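Local coordinates for protein mandelate racemase/muconate lactonizing enzyme (Jannaschia sp., PDB 4J3Z) that probably catalyses a metal-dependent reaction that begins with proton abstraction next to a carboxylate, as in other enolase-superfamily enzymes related to mandelate racemase, at residues 130-135 against 155-160; 149-154 against 193-198. All blocks are in the same frame, centred on the assembly; numbering follows the deposited sequence.

Interaction 1 (130-135 against 155-160); sequences TYLYPE and AARVAE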
loop_
_atom_site.group_PDB
_atom_site.type_symbol
_atom_site.label_atom_id
_atom_site.label_comp_id
_atom_site.label_asym_id
_atom_site.label_seq_id
_atom_site.Cartn_x
_atom_site.Cartn_y
_atom_site.Cartn_z
ATOM N N THR D 130 16.124 -19.840 29.946
ATOM C CA THR D 130 16.759 -21.105 29.593
ATOM C C THR D 130 15.773 -22.032 28.852
ATOM O O THR D 130 14.561 -21.822 28.894
ATOM C CB THR D 130 17.326 -21.790 30.858
ATOM O OG1 THR D 130 17.962 -23.027 30.515
ATOM C CG2 THR D 130 16.226 -22.039 31.880
ATOM N N TYR D 131 16.300 -23.033 28.149
ATOM C CA TYR D 131 15.482 -24.164 27.702
ATOM C C TYR D 131 15.001 -24.939 28.936
ATOM O O TYR D 131 15.542 -24.756 30.026
ATOM C CB TYR D 131 16.293 -25.096 26.796
ATOM C CG TYR D 131 15.903 -25.087 25.335
ATOM C CD1 TYR D 131 14.754 -25.746 24.895
ATOM C CD2 TYR D 131 16.708 -24.446 24.379
ATOM C CE1 TYR D 131 14.399 -25.747 23.554
ATOM C CE2 TYR D 131 16.368 -24.452 23.036
ATOM C CZ TYR D 131 15.208 -25.096 22.628
ATOM O OH TYR D 131 14.860 -25.101 21.296
ATOM N N LEU D 132 13.989 -25.790 28.760
ATOM C CA LEU D 132 13.521 -26.677 29.831
ATOM C C LEU D 132 14.167 -28.052 29.699
ATOM O O LEU D 132 13.733 -28.891 28.905
ATOM C CB LEU D 132 11.996 -26.809 29.821
ATOM C CG LEU D 132 11.133 -25.672 30.372
ATOM C CD1 LEU D 132 9.677 -26.083 30.314
ATOM C CD2 LEU D 132 11.521 -25.314 31.801
ATOM N N TYR D 133 15.211 -28.266 30.488
ATOM C CA TYR D 133 15.974 -29.498 30.462
ATOM C C TYR D 133 15.438 -30.510 31.485
ATOM O O TYR D 133 14.735 -30.125 32.427
ATOM C CB TYR D 133 17.445 -29.177 30.753
ATOM C CG TYR D 133 18.069 -28.189 29.781
ATOM C CD1 TYR D 133 18.192 -28.500 28.425
ATOM C CD2 TYR D 133 18.537 -26.948 30.221
ATOM C CE1 TYR D 133 18.765 -27.606 27.540
ATOM C CE2 TYR D 133 19.112 -26.042 29.337
ATOM C CZ TYR D 133 19.225 -26.383 28.001
ATOM O OH TYR D 133 19.791 -25.503 27.112
ATOM N N PRO D 134 15.748 -31.812 31.292
ATOM C CA PRO D 134 15.394 -32.876 32.242
ATOM C C PRO D 134 15.869 -32.627 33.675
ATOM O O PRO D 134 17.052 -32.360 33.923
ATOM C CB PRO D 134 16.104 -34.103 31.668
ATOM C CG PRO D 134 16.137 -33.848 30.198
ATOM C CD PRO D 134 16.317 -32.364 30.044
ATOM N N GLU D 135 14.924 -32.696 34.602
ATOM C CA GLU D 135 15.213 -32.724 36.025
ATOM C C GLU D 135 15.863 -34.097 36.328
ATOM O O GLU D 135 15.553 -35.081 35.654
ATOM C CB GLU D 135 13.895 -32.524 36.776
ATOM C CG GLU D 135 13.909 -31.589 37.977
ATOM C CD GLU D 135 14.788 -30.363 37.811
ATOM O OE1 GLU D 135 14.809 -29.760 36.717
ATOM O OE2 GLU D 135 15.458 -29.993 38.802
ATOM N N ALA D 155 8.855 -25.454 37.081
ATOM C CA ALA D 155 8.806 -25.104 38.511
ATOM C C ALA D 155 10.201 -24.974 39.137
ATOM O O ALA D 155 10.457 -24.027 39.878
ATOM C CB ALA D 155 7.953 -26.105 39.295
ATOM N N ALA D 156 11.099 -25.908 38.817
ATOM C CA ALA D 156 12.481 -25.877 39.320
ATOM C C ALA D 156 13.230 -24.610 38.896
ATOM O O ALA D 156 13.975 -24.024 39.682
ATOM C CB ALA D 156 13.242 -27.121 38.887
ATOM N N ARG D 157 13.093 -24.191 37.659
ATOM C CA ARG D 157 13.700 -22.957 37.210
ATOM C C ARG D 157 13.168 -21.681 37.848
ATOM O O ARG D 157 13.926 -20.792 38.144
ATOM C CB ARG D 157 13.614 -22.771 35.706
ATOM C CG ARG D 157 14.061 -23.915 34.878
ATOM C CD ARG D 157 15.525 -24.207 35.021
ATOM N NE ARG D 157 15.808 -25.095 36.106
ATOM C CZ ARG D 157 15.726 -26.404 36.106
ATOM N NH1 ARG D 157 16.021 -26.989 37.190
ATOM N NH2 ARG D 157 15.362 -27.109 35.099
ATOM N N VAL D 158 11.859 -21.586 38.017
ATOM C CA VAL D 158 11.297 -20.464 38.769
ATOM C C VAL D 158 11.849 -20.407 40.197
ATOM O O VAL D 158 12.176 -19.321 40.685
ATOM C CB VAL D 158 9.752 -20.491 38.747
ATOM C CG1 VAL D 158 9.147 -19.678 39.889
ATOM C CG2 VAL D 158 9.251 -19.985 37.404
ATOM N N ALA D 159 11.980 -21.568 40.848
ATOM C CA ALA D 159 12.583 -21.654 42.191
ATOM C C ALA D 159 14.069 -21.273 42.234
ATOM O O ALA D 159 14.597 -20.927 43.292
ATOM C CB ALA D 159 12.366 -23.045 42.798
ATOM N N GLU D 160 14.745 -21.337 41.093
ATOM C CA GLU D 160 16.123 -20.837 40.992
ATOM C C GLU D 160 16.180 -19.354 40.640
ATOM O O GLU D 160 17.267 -18.786 40.552
ATOM C CB GLU D 160 16.908 -21.616 39.936
ATOM C CG GLU D 160 17.291 -23.036 40.314
ATOM C CD GLU D 160 17.628 -23.850 39.082
ATOM O OE1 GLU D 160 17.564 -23.279 37.960
ATOM O OE2 GLU D 160 17.952 -25.051 39.235
HETATM O O HOH W 1 16.076 -26.353 32.856
#
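Thr130 meets Arg157 with its methyl: CG2 lies 3.9 Å from Arg157 CD, the two side chains crossing at about a right angle. The hydroxyl, trans to the backbone N (chi1 -179°), reaches instead to the next residue and donates to a lone pair of Tyr131 O in the carbonyl plane, Thr130 OG1 to Tyr131 O 3.0 Å. Leu132 adds an apolar touch, CD2 to Arg157 CG 4.2 Å. Glu135 forms the salt bridge to Arg157. Arg157, folded at chi2 and chi3, grips one carboxylate oxygen end-on: OE1 of Glu135 accepts from Arg157 NH1 at 3.1 Å and NH2 at 3.2 Å on its syn side, the carboxylate and guanidinium planes 32° apart. Glu135 OE2 also rests 3.6 Å from Ala156 CB. Glu160, just past the helix, takes the NE flank, Arg157 NE to Glu160 OE1 3.1 Å. Glu135, Arg157 and Glu160 thus form a salt-bridge network in which the guanidinium is held between two acids, which probably offset its charge. The contact ties the loop leaving barrel strand 125-131 to the C-terminal end of helix 147-159, with Val165 of the next strand, 164-167, packed against Arg157 and Leu132.

Interaction 2 (149-154 against 193-198); sequences MAAESA and CAAIRD
Ile196 reaches Ala150 and Ala154 with different branches because of how it is turned: CG1 lies trans to its carbonyl carbon (chi1 -62°), CG2 trans to its backbone N, and an extended chi2 of 163° carries CD1 outward from CG1. The setting is the outer layer of the (β/α)7β barrel of the enolase superfamily, where helices 147-159 and 183-200 follow successive parallel strands and run side by side in roughly the same sense. Their short segments cross at -31° with the axes 8.2 Å apart at closest approach. Alanines at 150, 151, 154 and 195 allow such closeness: the backbones come as near as 4.5 Å, between Ala151 CA and Ile196 CA. Ile196 lies against helix 147-159 with both branches. CG2 packs on Ala154 CB at 3.8 Å, while CD1 reaches back along the helix to Ala150 CB at 4.2 Å. Between them CG1 lies next to the peptide joining Ala150 and Ala151, 4.1 Å from Ala150 O. The contact within the two segments is apolar side-chain packing with close approaches to backbone atoms. Phe192 and Val200, flanking the segment on helix 183-200, continue it against Ala150 and Ala154, and Leu206 of strand 205-209 packs on Ile196 from the barrel wall. On the side of helix 183-200 turned away from helix 147-159, Arg197 packs on Leu183 of a neighbouring subunit. At the more exposed edge of the interface, Ala151 fits against the backbone of the opposite helix: its CB stands 3.5 Å from Ala195 O, a van der Waals approach, and 4.1 Å from Ala195 CB, methyl against methyl.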
loop_
_atom_site.group_PDB
_atom_site.type_symbol
_atom_site.label_atom_id
_atom_site.label_comp_id
_atom_site.label_asym_id
_atom_site.label_seq_id
_atom_site.Cartn_x
_atom_site.Cartn_y
_atom_site.Cartn_z
ATOM N N MET D 149 6.320 -33.426 33.086
ATOM C CA MET D 149 7.760 -33.336 33.346
ATOM C C MET D 149 8.319 -31.944 33.013
ATOM O O MET D 149 9.208 -31.449 33.702
ATOM C CB MET D 149 8.514 -34.422 32.577
ATOM C CG MET D 149 8.180 -35.829 33.038
ATOM S SD MET D 149 9.066 -37.128 32.157
ATOM C CE MET D 149 7.848 -38.433 32.261
ATOM N N ALA D 150 7.790 -31.325 31.957
ATOM C CA ALA D 150 8.155 -29.962 31.592
ATOM C C ALA D 150 7.645 -28.941 32.616
ATOM O O ALA D 150 8.330 -27.953 32.899
ATOM C CB ALA D 150 7.656 -29.633 30.190
ATOM N N ALA D 151 6.454 -29.180 33.171
ATOM C CA ALA D 151 5.945 -28.380 34.295
ATOM C C ALA D 151 6.839 -28.477 35.537
ATOM O O ALA D 151 7.195 -27.456 36.127
ATOM C CB ALA D 151 4.508 -28.767 34.639
ATOM N N GLU D 152 7.200 -29.694 35.929
ATOM C CA GLU D 152 8.121 -29.903 37.052
ATOM C C GLU D 152 9.458 -29.204 36.825
ATOM O O GLU D 152 9.946 -28.484 37.708
ATOM C CB GLU D 152 8.353 -31.395 37.303
ATOM C CG GLU D 152 7.125 -32.158 37.794
ATOM C CD GLU D 152 7.404 -33.632 38.047
ATOM O OE1 GLU D 152 8.568 -34.063 37.889
ATOM O OE2 GLU D 152 6.467 -34.363 38.427
ATOM N N SER D 153 10.041 -29.416 35.644
ATOM C CA SER D 153 11.292 -28.756 35.259
ATOM C C SER D 153 11.144 -27.231 35.162
ATOM O O SER D 153 12.111 -26.498 35.400
ATOM C CB SER D 153 11.815 -29.323 33.931
ATOM O OG SER D 153 12.793 -28.471 33.334
ATOM N N ALA D 154 9.947 -26.761 34.802
ATOM C CA ALA D 154 9.664 -25.323 34.788
ATOM C C ALA D 154 9.588 -24.765 36.200
ATOM O O ALA D 154 10.187 -23.726 36.478
ATOM C CB ALA D 154 8.389 -25.020 34.016
ATOM N N CYS D 193 1.818 -25.882 27.058
ATOM C CA CYS D 193 1.559 -24.517 27.557
ATOM C C CYS D 193 0.643 -24.489 28.785
ATOM O O CYS D 193 0.872 -23.706 29.706
ATOM C CB CYS D 193 0.961 -23.626 26.458
ATOM S SG CYS D 193 2.118 -22.991 25.232
ATOM N N ALA D 194 -0.400 -25.318 28.785
ATOM C CA ALA D 194 -1.344 -25.387 29.922
ATOM C C ALA D 194 -0.682 -25.827 31.223
ATOM O O ALA D 194 -0.890 -25.200 32.265
ATOM C CB ALA D 194 -2.527 -26.297 29.602
ATOM N N ALA D 195 0.115 -26.896 31.154
ATOM C CA ALA D 195 0.758 -27.478 32.337
ATOM C C ALA D 195 1.814 -26.556 32.919
ATOM O O ALA D 195 1.918 -26.412 34.143
ATOM C CB ALA D 195 1.360 -28.843 32.010
ATOM N N ILE D 196 2.593 -25.929 32.042
ATOM C CA ILE D 196 3.632 -24.992 32.473
ATOM C C ILE D 196 2.971 -23.742 33.046
ATOM O O ILE D 196 3.410 -23.222 34.073
ATOM C CB ILE D 196 4.619 -24.650 31.335
ATOM C CG1 ILE D 196 5.350 -25.912 30.864
ATOM C CG2 ILE D 196 5.639 -23.617 31.796
ATOM C CD1 ILE D 196 6.023 -25.791 29.509
ATOM N N ARG D 197 1.890 -23.300 32.404
ATOM C CA ARG D 197 1.119 -22.134 32.854
ATOM C C ARG D 197 0.620 -22.318 34.287
ATOM O O ARG D 197 0.772 -21.409 35.116
ATOM C CB ARG D 197 -0.075 -21.877 31.922
ATOM C CG ARG D 197 -0.265 -20.446 31.437
ATOM C CD ARG D 197 -0.176 -19.378 32.522
ATOM N NE ARG D 197 1.188 -18.873 32.732
ATOM C CZ ARG D 197 1.853 -18.094 31.875
ATOM N NH1 ARG D 197 3.089 -17.686 32.166
ATOM N NH2 ARG D 197 1.293 -17.719 30.729
ATOM N N ASP D 198 0.024 -23.482 34.565
ATOM C CA ASP D 198 -0.386 -23.859 35.929
ATOM C C ASP D 198 0.788 -23.872 36.902
ATOM O O ASP D 198 0.644 -23.435 38.037
ATOM C CB ASP D 198 -1.036 -25.260 35.975
ATOM C CG ASP D 198 -2.388 -25.321 35.299
ATOM O OD1 ASP D 198 -3.101 -24.287 35.222
ATOM O OD2 ASP D 198 -2.742 -26.433 34.840
#

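In the fold
Interactions 1 and 2 have centres about 10 Å apart and share helix 147-159, the first using its C-terminal end and the second its preceding turns. Along the chain the segments alternate, 130-135, 149-154, 155-160 and 193-198, so the two contacts interlock. Interaction 1 lies toward barrel strand 125-131, interaction 2 toward the next outer helix, 183-200. They also touch: Ser153 OG and Tyr133 O are 2.7 Å apart in a probable hydrogen bond, and Leu132 CD2 lies 3.5 Å from Ala154 CA. Together they link consecutive β/α units of the barrel, the domain whose C-terminal strand ends carry the active site in this superfamily.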